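Local coordinates for protein transcriptional regulator (Saccharomonospora viridis, PDB 4KWA) that probably binds DNA as a TetR-family transcriptional regulator, and holds a choline ion in its C-terminal domain, at residues S100-V105 and R116-D121. Residues are numbered along the deposited sequence; the frame is centred on the assembly and turned at random. Where two conformers were deposited one is given.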
# COMPACT_ATOMS: atom_id res chain seq x y z
N SER A 100 5.82 8.35 -0.18
CA SER A 100 6.41 7.93 1.09
C SER A 100 5.47 8.20 2.25
O SER A 100 5.37 7.40 3.17
CB SER A 100 7.76 8.63 1.35
OG SER A 100 8.77 8.29 0.40
N VAL A 101 4.80 9.35 2.22
CA VAL A 101 3.88 9.72 3.25
C VAL A 101 2.58 8.92 3.15
O VAL A 101 2.06 8.49 4.21
CB VAL A 101 3.59 11.20 3.19
CG1 VAL A 101 2.47 11.54 4.18
CG2 VAL A 101 4.88 11.95 3.49
N TRP A 102 2.03 8.77 1.94
CA TRP A 102 0.79 7.98 1.77
C TRP A 102 0.93 6.56 2.26
O TRP A 102 -0.01 6.09 2.96
CB TRP A 102 0.07 8.08 0.42
CG TRP A 102 -0.37 9.50 0.12
CD1 TRP A 102 0.12 10.28 -0.87
CD2 TRP A 102 -1.35 10.30 0.84
NE1 TRP A 102 -0.49 11.53 -0.84
CE2 TRP A 102 -1.37 11.57 0.22
CE3 TRP A 102 -2.16 10.08 2.00
CZ2 TRP A 102 -2.22 12.59 0.63
CZ3 TRP A 102 -3.03 11.09 2.41
CH2 TRP A 102 -3.03 12.35 1.74
N LEU A 103 2.05 5.91 1.99
CA LEU A 103 2.29 4.57 2.55
C LEU A 103 2.16 4.62 4.10
O LEU A 103 1.64 3.68 4.75
CB LEU A 103 3.67 4.00 2.20
CG LEU A 103 3.81 3.11 0.96
CD1 LEU A 103 3.42 3.80 -0.31
CD2 LEU A 103 5.16 2.49 0.78
N GLN A 104 2.66 5.67 4.72
CA GLN A 104 2.56 5.76 6.20
C GLN A 104 1.10 6.02 6.67
O GLN A 104 0.66 5.61 7.75
CB GLN A 104 3.54 6.81 6.71
CG GLN A 104 4.98 6.55 6.35
CD GLN A 104 5.84 7.72 6.81
OE1 GLN A 104 5.94 8.01 8.02
NE2 GLN A 104 6.50 8.29 5.90
N VAL A 105 0.41 6.78 5.83
CA VAL A 105 -0.95 7.09 6.12
C VAL A 105 -1.84 5.90 6.06
O VAL A 105 -2.76 5.74 6.90
CB VAL A 105 -1.44 8.22 5.21
CG1 VAL A 105 -2.97 8.44 5.27
CG2 VAL A 105 -0.80 9.49 5.74
N ARG A 116 -7.86 8.85 9.09
CA ARG A 116 -8.69 7.96 8.30
C ARG A 116 -9.73 8.75 7.48
O ARG A 116 -9.93 8.48 6.28
CB ARG A 116 -9.43 6.92 9.21
CG ARG A 116 -10.05 5.79 8.42
CD ARG A 116 -11.09 4.90 9.12
NE ARG A 116 -10.58 4.13 10.24
CZ ARG A 116 -10.94 4.26 11.53
NH1 ARG A 116 -11.91 5.10 11.93
NH2 ARG A 116 -10.34 3.49 12.43
N ASP A 117 -10.36 9.72 8.11
CA ASP A 117 -11.39 10.56 7.47
C ASP A 117 -10.77 11.46 6.41
O ASP A 117 -11.30 11.60 5.32
CB ASP A 117 -12.11 11.47 8.48
CG ASP A 117 -13.03 10.71 9.43
OD1 ASP A 117 -13.18 9.47 9.25
OD2 ASP A 117 -13.57 11.37 10.39
N LEU A 118 -9.63 12.06 6.70
CA LEU A 118 -8.98 12.86 5.73
C LEU A 118 -8.55 12.01 4.53
O LEU A 118 -8.77 12.42 3.39
CB LEU A 118 -7.80 13.58 6.37
CG LEU A 118 -7.02 14.59 5.48
CD1 LEU A 118 -6.34 15.62 6.30
CD2 LEU A 118 -5.97 13.91 4.58
N TYR A 119 -7.92 10.85 4.77
CA TYR A 119 -7.50 9.99 3.68
C TYR A 119 -8.70 9.56 2.79
O TYR A 119 -8.63 9.61 1.54
CB TYR A 119 -6.82 8.71 4.21
CG TYR A 119 -6.52 7.73 3.07
CD1 TYR A 119 -5.50 7.99 2.20
CD2 TYR A 119 -7.24 6.51 2.89
CE1 TYR A 119 -5.25 7.16 1.11
CE2 TYR A 119 -6.99 5.68 1.80
CZ TYR A 119 -5.97 5.98 0.97
OH TYR A 119 -5.67 5.14 -0.04
N ASN A 120 -9.79 9.25 3.42
CA ASN A 120 -10.95 8.83 2.67
C ASN A 120 -11.50 9.92 1.86
O ASN A 120 -11.98 9.65 0.73
CB ASN A 120 -12.01 8.25 3.55
CG ASN A 120 -11.71 6.78 3.90
OD1 ASN A 120 -11.47 5.96 3.00
ND2 ASN A 120 -11.89 6.43 5.15
N ASP A 121 -11.64 11.09 2.43
CA ASP A 121 -12.15 12.16 1.56
C ASP A 121 -11.19 12.43 0.42
O ASP A 121 -11.64 12.78 -0.65
CB ASP A 121 -12.28 13.45 2.33
CG ASP A 121 -13.42 13.43 3.27
OD1 ASP A 121 -14.24 12.48 3.23
OD2 ASP A 121 -13.45 14.37 4.07
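With CG anti to its own carbonyl carbon (chi1 -61°), Trp102 sends its indole out from helix 94-109 until the six-membered ring reaches Tyr119, whose CG lies anti to its backbone N (chi1 173°) on helix 113-139. The benzo side of the indole does the touching: CE3 of Trp102 stands 3.9 Å from CD1 of Tyr119, and CZ3 follows closely behind. Relative to the phenol ring these indole carbons lie at its edge, near the plane; relative to the indole, CD1 of Tyr119 lies obliquely. The bond from CA to CB of Val105 runs toward helix 113-139, and its CG1, anti to the backbone N, lies 4.0 Å from CB of Tyr119, the methylene that carries the ring, and equally near CD1. At the far end of the indole, Leu118 brings a methyl to the edge near the indole plane, with CD2 4.4 Å from Trp102 CH2, a looser touch. The axes of the two short segments come no closer than 11.7 Å, with 124° between their N-to-C directions, a gap bridged largely by the two aromatic side chains.

Both helices belong to the C-terminal, BetI-type part of the regulator. Helix 48-71 packs against the same side chains, Leu56 on Val105 and Asn59 and Val60 on Trp102, and Trp106 meets the Tyr119 ring with planes nearly perpendicular. Thr168 of the second subunit packs on Tyr119, placing the contact close to the dimer interface.

Trp102 also touches the bound choline, so one indole joins the ligand pocket to the helix packing. No hydrogen bond crosses between the segments; the side chains that touch across it are largely buried and meet through carbon atoms, consistent with cohesion from shape and dispersion rather than charge.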